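PDB 3VTH: hydrogenase maturation factor from Thermoanaerobacter tengcongensis, which probably transfers the carbamoyl group of carbamoyl phosphate, at the expense of ATP, to the C-terminal cysteine of HypE during [NiFe]-hydrogenase maturation. Local coordinates for residues G97-D101 against I149-R153; G103-V107 against K417-F422. One frame throughout, in Å; residues are numbered along the deposited sequence.

Contact 1 (G97-D101 against I149-R153)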
ATOM      1  N   GLY A  97     -34.705  -3.350  -8.370  1.00 30.55           N
ATOM      2  CA  GLY A  97     -33.781  -2.365  -8.941  1.00 30.54           C
ATOM      3  C   GLY A  97     -33.101  -1.517  -7.878  1.00 29.92           C
ATOM      4  O   GLY A  97     -33.679  -1.262  -6.826  1.00 28.26           O
ATOM      5  N   SER A  98     -31.862  -1.099  -8.152  1.00 29.67           N
ATOM      6  CA  SER A  98     -31.102  -0.268  -7.219  1.00 30.14           C
ATOM      7  C   SER A  98     -31.680   1.151  -7.112  1.00 32.60           C
ATOM      8  O   SER A  98     -32.276   1.650  -8.058  1.00 33.31           O
ATOM      9  CB  SER A  98     -29.642  -0.195  -7.651  1.00 29.32           C
ATOM     10  OG  SER A  98     -29.041  -1.472  -7.547  1.00 26.60           O
ATOM     11  N   LYS A  99     -31.488   1.798  -5.963  1.00 33.65           N
ATOM     12  CA  LYS A  99     -31.998   3.162  -5.767  1.00 37.23           C
ATOM     13  C   LYS A  99     -30.877   4.123  -5.355  1.00 37.88           C
ATOM     14  O   LYS A  99     -30.064   3.802  -4.488  1.00 36.13           O
ATOM     15  CB  LYS A  99     -33.131   3.181  -4.729  1.00 37.55           C
ATOM     16  CG  LYS A  99     -34.303   2.251  -5.056  1.00 40.19           C
ATOM     17  CD  LYS A  99     -35.496   2.484  -4.109  1.00 44.86           C
ATOM     18  CE  LYS A  99     -36.805   1.932  -4.679  1.00 46.82           C
ATOM     19  NZ  LYS A  99     -36.729   0.495  -5.083  1.00 47.96           N
ATOM     20  N   GLU A 100     -30.842   5.286  -5.999  1.00 40.81           N
ATOM     21  CA  GLU A 100     -29.908   6.359  -5.660  1.00 43.33           C
ATOM     22  C   GLU A 100     -30.634   7.376  -4.770  1.00 45.32           C
ATOM     23  O   GLU A 100     -31.508   8.096  -5.243  1.00 48.07           O
ATOM     24  CB  GLU A 100     -29.355   7.014  -6.943  1.00 44.60           C
ATOM     25  CG  GLU A 100     -28.666   8.377  -6.753  1.00 48.09           C
ATOM     26  CD  GLU A 100     -27.420   8.291  -5.886  1.00 47.13           C
ATOM     27  OE1 GLU A 100     -26.420   7.693  -6.331  1.00 47.06           O
ATOM     28  OE2 GLU A 100     -27.450   8.829  -4.762  1.00 47.97           O
ATOM     29  N   ASP A 101     -30.308   7.393  -3.491  1.00 45.26           N
ATOM     30  CA  ASP A 101     -30.958   8.192  -2.463  1.00 48.23           C
ATOM     31  C   ASP A 101     -29.953   9.148  -1.827  1.00 49.00           C
ATOM     32  O   ASP A 101     -30.110   9.552  -0.720  1.00 50.29           O
ATOM     33  CB  ASP A 101     -31.497   7.246  -1.394  1.00 47.14           C
ATOM     34  CG  ASP A 101     -32.503   7.890  -0.441  1.00 51.16           C
ATOM     35  OD1 ASP A 101     -33.071   8.923  -0.746  1.00 53.34           O
ATOM     36  OD2 ASP A 101     -32.740   7.319   0.625  1.00 52.93           O
ATOM     37  N   ILE A 149     -21.654   4.154  -8.145  1.00 29.51           N
ATOM     38  CA  ILE A 149     -22.464   3.284  -7.294  1.00 29.51           C
ATOM     39  C   ILE A 149     -23.889   3.807  -7.384  1.00 29.89           C
ATOM     40  O   ILE A 149     -24.078   4.909  -7.898  1.00 30.49           O
ATOM     41  CB  ILE A 149     -21.945   3.260  -5.823  1.00 29.81           C
ATOM     42  CG1 ILE A 149     -21.928   4.668  -5.185  1.00 30.67           C
ATOM     43  CG2 ILE A 149     -20.571   2.642  -5.780  1.00 30.27           C
ATOM     44  CD1 ILE A 149     -23.289   5.150  -4.658  1.00 33.62           C
ATOM     45  N   PRO A 150     -24.903   3.030  -6.923  1.00 29.46           N
ATOM     46  CA  PRO A 150     -24.882   1.678  -6.373  1.00 28.36           C
ATOM     47  C   PRO A 150     -24.319   0.691  -7.386  1.00 27.90           C
ATOM     48  O   PRO A 150     -24.596   0.810  -8.592  1.00 27.85           O
ATOM     49  CB  PRO A 150     -26.360   1.369  -6.119  1.00 29.15           C
ATOM     50  CG  PRO A 150     -27.027   2.663  -6.002  1.00 30.73           C
ATOM     51  CD  PRO A 150     -26.256   3.612  -6.893  1.00 30.30           C
ATOM     52  N   TYR A 151     -23.527  -0.258  -6.896  1.00 26.52           N
ATOM     53  CA  TYR A 151     -22.894  -1.259  -7.756  1.00 26.50           C
ATOM     54  C   TYR A 151     -23.951  -2.046  -8.538  1.00 26.58           C
ATOM     55  O   TYR A 151     -24.907  -2.560  -7.963  1.00 26.66           O
ATOM     56  CB  TYR A 151     -22.022  -2.196  -6.922  1.00 25.55           C
ATOM     57  CG  TYR A 151     -21.432  -3.373  -7.676  1.00 26.11           C
ATOM     58  CD1 TYR A 151     -22.042  -4.625  -7.633  1.00 28.50           C
ATOM     59  CD2 TYR A 151     -20.258  -3.233  -8.416  1.00 26.26           C
ATOM     60  CE1 TYR A 151     -21.500  -5.721  -8.317  1.00 27.95           C
ATOM     61  CE2 TYR A 151     -19.694  -4.322  -9.097  1.00 27.03           C
ATOM     62  CZ  TYR A 151     -20.320  -5.558  -9.034  1.00 28.27           C
ATOM     63  OH  TYR A 151     -19.781  -6.639  -9.688  1.00 29.96           O
ATOM     64  N   ASP A 152     -23.784  -2.077  -9.860  1.00 26.38           N
ATOM     65  CA  ASP A 152     -24.585  -2.877 -10.771  1.00 25.99           C
ATOM     66  C   ASP A 152     -23.766  -2.991 -12.050  1.00 25.46           C
ATOM     67  O   ASP A 152     -22.929  -2.148 -12.309  1.00 24.40           O
ATOM     68  CB  ASP A 152     -25.907  -2.171 -11.108  1.00 27.58           C
ATOM     69  CG  ASP A 152     -27.013  -2.498 -10.126  1.00 29.52           C
ATOM     70  OD1 ASP A 152     -27.203  -3.690  -9.789  1.00 28.95           O
ATOM     71  OD2 ASP A 152     -27.698  -1.556  -9.693  1.00 33.41           O
ATOM     72  N   ARG A 153     -24.037  -4.006 -12.863  1.00 25.80           N
ATOM     73  CA  ARG A 153     -23.318  -4.195 -14.130  1.00 25.99           C
ATOM     74  C   ARG A 153     -23.287  -2.925 -14.992  1.00 26.76           C
ATOM     75  O   ARG A 153     -22.260  -2.605 -15.590  1.00 26.98           O
ATOM     76  CB  ARG A 153     -23.957  -5.338 -14.938  1.00 27.05           C
ATOM     77  CG  ARG A 153     -23.084  -5.870 -16.110  1.00 27.86           C
ATOM     78  CD  ARG A 153     -23.955  -6.817 -16.937  1.00 30.16           C
ATOM     79  NE  ARG A 153     -23.258  -7.508 -18.019  1.00 29.74           N
ATOM     80  CZ  ARG A 153     -22.716  -8.723 -17.915  1.00 31.57           C
ATOM     81  NH1 ARG A 153     -22.727  -9.379 -16.749  1.00 29.16           N
ATOM     82  NH2 ARG A 153     -22.147  -9.284 -18.975  1.00 30.96           N
TER
HETATM   83  O   HOH W   1     -30.722  -1.899 -10.632  1.00 34.09           O
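This is a small loop-to-loop contact, one hydrogen bond beside a proline, between the loop that follows strand 93-95 of the acylphosphatase-like sheet (97-101) and a loop between the two zinc-binding Cys4 sites (149-153). Only 201 Å² is buried in all. Ser98 OG donates a short hydrogen bond of 2.5 Å to Asp152 OD2, and a water fastens the same carboxylate oxygen to the backbone, accepting from Ser98 N (2.8 Å) and donating to Asp152 OD2 (3.2 Å). Next to this polar pair, Pro150, which follows a cis peptide bond, turns its ring to the other backbone: its CB lies 3.9 Å from Ser98 CB and its CG 3.6 Å from Lys99 O. Glu100 OE1 stands 4.1 Å from Pro150 CD while forming a salt bridge with Arg451; Glu100 OE2 accepts a hydrogen bond from Gly102 N. Asp152 OD1 makes a salt bridge with Arg26. Arg26 and Asn44 are both predicted active-site residues, so the contact borders the presumed acylphosphatase site. Ser98 touches Arg26 of helix 25-35, and both Ser98 and Pro150 rest on Asn44 of strand 39-45, next to edge strand 93-95.

Contact 2 (G103-V107 against K417-F422)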
ATOM      1  N   GLY A 103     -26.800   8.784  -0.498  1.00 43.83           N
ATOM      2  CA  GLY A 103     -25.767   8.526   0.486  1.00 41.61           C
ATOM      3  C   GLY A 103     -24.399   8.232  -0.127  1.00 39.04           C
ATOM      4  O   GLY A 103     -24.077   8.704  -1.179  1.00 39.39           O
ATOM      5  N   PHE A 104     -23.611   7.441   0.558  1.00 36.16           N
ATOM      6  CA  PHE A 104     -22.354   6.970   0.025  1.00 33.71           C
ATOM      7  C   PHE A 104     -22.062   5.608   0.570  1.00 31.39           C
ATOM      8  O   PHE A 104     -22.547   5.240   1.592  1.00 31.44           O
ATOM      9  CB  PHE A 104     -21.206   7.920   0.359  1.00 33.43           C
ATOM     10  CG  PHE A 104     -20.828   7.910   1.786  1.00 34.26           C
ATOM     11  CD1 PHE A 104     -21.616   8.510   2.713  1.00 36.06           C
ATOM     12  CD2 PHE A 104     -19.728   7.248   2.208  1.00 35.06           C
ATOM     13  CE1 PHE A 104     -21.296   8.481   4.009  1.00 38.93           C
ATOM     14  CE2 PHE A 104     -19.407   7.221   3.502  1.00 36.45           C
ATOM     15  CZ  PHE A 104     -20.192   7.835   4.412  1.00 36.82           C
ATOM     16  N   VAL A 105     -21.272   4.849  -0.163  1.00 29.98           N
ATOM     17  CA  VAL A 105     -20.984   3.479   0.215  1.00 28.67           C
ATOM     18  C   VAL A 105     -19.541   3.129  -0.154  1.00 27.22           C
ATOM     19  O   VAL A 105     -19.043   3.544  -1.205  1.00 26.37           O
ATOM     20  CB  VAL A 105     -21.997   2.481  -0.443  1.00 28.87           C
ATOM     21  CG1 VAL A 105     -21.939   2.563  -1.962  1.00 28.40           C
ATOM     22  CG2 VAL A 105     -21.749   1.031   0.034  1.00 28.74           C
ATOM     23  N   PRO A 106     -18.852   2.381   0.721  1.00 26.79           N
ATOM     24  CA  PRO A 106     -17.529   1.883   0.350  1.00 25.77           C
ATOM     25  C   PRO A 106     -17.583   0.998  -0.918  1.00 25.21           C
ATOM     26  O   PRO A 106     -18.649   0.465  -1.258  1.00 23.69           O
ATOM     27  CB  PRO A 106     -17.131   1.041   1.556  1.00 26.42           C
ATOM     28  CG  PRO A 106     -17.836   1.714   2.713  1.00 27.33           C
ATOM     29  CD  PRO A 106     -19.164   2.141   2.149  1.00 27.46           C
ATOM     30  N   VAL A 107     -16.434   0.867  -1.589  1.00 23.69           N
ATOM     31  CA  VAL A 107     -16.277   0.069  -2.803  1.00 23.13           C
ATOM     32  C   VAL A 107     -15.268  -1.051  -2.526  1.00 23.10           C
ATOM     33  O   VAL A 107     -14.213  -0.816  -1.909  1.00 22.92           O
ATOM     34  CB  VAL A 107     -15.838   0.955  -4.002  1.00 23.23           C
ATOM     35  CG1 VAL A 107     -15.321   0.121  -5.196  1.00 23.68           C
ATOM     36  CG2 VAL A 107     -17.023   1.845  -4.474  1.00 24.01           C
ATOM     37  N   LYS A 417     -15.215  10.830   5.441  1.00 30.32           N
ATOM     38  CA  LYS A 417     -16.669  10.962   5.406  1.00 32.44           C
ATOM     39  C   LYS A 417     -17.267   9.930   6.342  1.00 32.47           C
ATOM     40  O   LYS A 417     -16.806   8.772   6.376  1.00 31.15           O
ATOM     41  CB  LYS A 417     -17.231  10.769   3.993  1.00 33.25           C
ATOM     42  CG  LYS A 417     -18.573  11.512   3.821  1.00 35.25           C
ATOM     43  CD  LYS A 417     -19.024  11.487   2.395  1.00 39.41           C
ATOM     44  CE  LYS A 417     -20.326  12.221   2.219  1.00 42.46           C
ATOM     45  NZ  LYS A 417     -20.898  11.702   0.967  1.00 46.24           N
ATOM     46  N   GLY A 418     -18.283  10.352   7.099  1.00 33.19           N
ATOM     47  CA  GLY A 418     -18.921   9.468   8.081  1.00 34.03           C
ATOM     48  C   GLY A 418     -17.845   8.983   9.033  1.00 33.66           C
ATOM     49  O   GLY A 418     -17.045   9.786   9.532  1.00 33.02           O
ATOM     50  N   HIS A 419     -17.791   7.680   9.274  1.00 33.50           N
ATOM     51  CA  HIS A 419     -16.689   7.146  10.063  1.00 34.46           C
ATOM     52  C   HIS A 419     -15.614   6.476   9.220  1.00 32.47           C
ATOM     53  O   HIS A 419     -14.942   5.566   9.693  1.00 32.43           O
ATOM     54  CB  HIS A 419     -17.174   6.217  11.179  1.00 36.54           C
ATOM     55  CG  HIS A 419     -18.235   5.255  10.752  1.00 39.43           C
ATOM     56  ND1 HIS A 419     -19.570   5.455  11.026  1.00 42.88           N
ATOM     57  CD2 HIS A 419     -18.162   4.090  10.066  1.00 41.85           C
ATOM     58  CE1 HIS A 419     -20.277   4.450  10.533  1.00 45.10           C
ATOM     59  NE2 HIS A 419     -19.445   3.608   9.945  1.00 44.19           N
ATOM     60  N   TYR A 420     -15.434   6.935   7.981  1.00 31.37           N
ATOM     61  CA  TYR A 420     -14.380   6.370   7.131  1.00 29.12           C
ATOM     62  C   TYR A 420     -13.283   7.348   6.758  1.00 28.01           C
ATOM     63  O   TYR A 420     -13.541   8.517   6.512  1.00 28.06           O
ATOM     64  CB  TYR A 420     -14.967   5.795   5.842  1.00 29.33           C
ATOM     65  CG  TYR A 420     -16.028   4.735   6.027  1.00 30.68           C
ATOM     66  CD1 TYR A 420     -15.722   3.511   6.617  1.00 30.68           C
ATOM     67  CD2 TYR A 420     -17.322   4.936   5.559  1.00 30.78           C
ATOM     68  CE1 TYR A 420     -16.685   2.524   6.757  1.00 31.57           C
ATOM     69  CE2 TYR A 420     -18.309   3.946   5.712  1.00 33.45           C
ATOM     70  CZ  TYR A 420     -17.966   2.751   6.307  1.00 31.21           C
ATOM     71  OH  TYR A 420     -18.905   1.779   6.466  1.00 33.36           O
ATOM     72  N   ALA A 421     -12.051   6.841   6.707  1.00 26.30           N
ATOM     73  CA  ALA A 421     -10.944   7.560   6.097  1.00 24.91           C
ATOM     74  C   ALA A 421     -10.635   6.789   4.811  1.00 23.66           C
ATOM     75  O   ALA A 421     -10.098   5.683   4.854  1.00 23.02           O
ATOM     76  CB  ALA A 421      -9.733   7.584   7.030  1.00 23.95           C
ATOM     77  N   PHE A 422     -11.080   7.345   3.693  1.00 22.99           N
ATOM     78  CA  PHE A 422     -10.828   6.782   2.382  1.00 22.95           C
ATOM     79  C   PHE A 422      -9.443   7.224   1.945  1.00 22.66           C
ATOM     80  O   PHE A 422      -9.292   8.285   1.322  1.00 23.16           O
ATOM     81  CB  PHE A 422     -11.861   7.293   1.381  1.00 23.28           C
ATOM     82  CG  PHE A 422     -13.241   6.731   1.594  1.00 23.96           C
ATOM     83  CD1 PHE A 422     -13.544   5.424   1.199  1.00 23.78           C
ATOM     84  CD2 PHE A 422     -14.240   7.508   2.178  1.00 25.72           C
ATOM     85  CE1 PHE A 422     -14.843   4.889   1.397  1.00 25.13           C
ATOM     86  CE2 PHE A 422     -15.530   6.996   2.370  1.00 25.44           C
ATOM     87  CZ  PHE A 422     -15.836   5.690   1.982  1.00 24.48           C
TER
HETATM   88  O   HOH W   2     -23.436  11.702   0.090  1.00 31.52           O
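Phe104 is the centre of this apolar contact, with 107 Å² of its surface buried, about twice that of Pro106 (55 Å²) and Lys417 (46 Å²). Its ring packs against the side chains of Lys417, Tyr420 and Phe422. The extended, all-trans Lys417 side chain runs across one face in a CH-pi contact, CD lying 4.0 Å from the Phe104 ring centroid and 11° off the normal. Tyr420 CD2 meets the ring edge, 3.7 Å from Phe104 CE2. Phe422 CE2 lies 4.0 Å from Phe104 CE2. Pro106, two residues on, points the same way: its CG makes a CH-pi contact with the face of the Tyr420 ring, 4.1 Å from the centroid and 27° off the normal, and its CA approaches Phe422 CE1 at 4.2 Å. Val105, between them, turns away, as expected of an extended chain. Gly418 occupies a tight type II' turn from Lys417 to Tyr420; its positive phi favours glycine, and a CB there would crowd Phe104 CZ. Lys417 NZ hydrogen-bonds to Arg451 O and to a water at 2.7 Å, which reaches Gly103 O by a weak bond. The turn joins strands 414-417 and 420-423 in the six-stranded sheet of the Kae1-like domain, where 420-423 also pairs with edge strand 392-393. Phe422 stacks on Phe450, and Tyr420 OH hydrogen-bonds to Asp78 OD2, so Tyr420 ties this sheet directly to strand 76-85 of the acylphosphatase-like sheet.

How the contacts relate
Contacts 1 and 2 lie along one loop, the chain that follows strand 93-95: residues 97-101 meet the loop between the zinc sites, and residues 103-107 then reach the Kae1-like domain. Their centres are 16 Å apart, yet they touch through Ile149, whose CG1 packs 3.8 Å from Val105 CG1 and whose CG2 lies 3.9 Å from Val107 CG2. Arg451 also bridges them: its guanidinium forms the Glu100 salt bridge, its backbone O accepts from Lys417 NZ. Between side chains, Ser98 and Asp152 are each about 3 Å from predicted active-site residues, Asn44 and Arg26; Pro106 is about 11 Å from Asn44. The Tyr151 side chain is about 3 Å from a bound phosphate ion, probably from the crystallisation liquor.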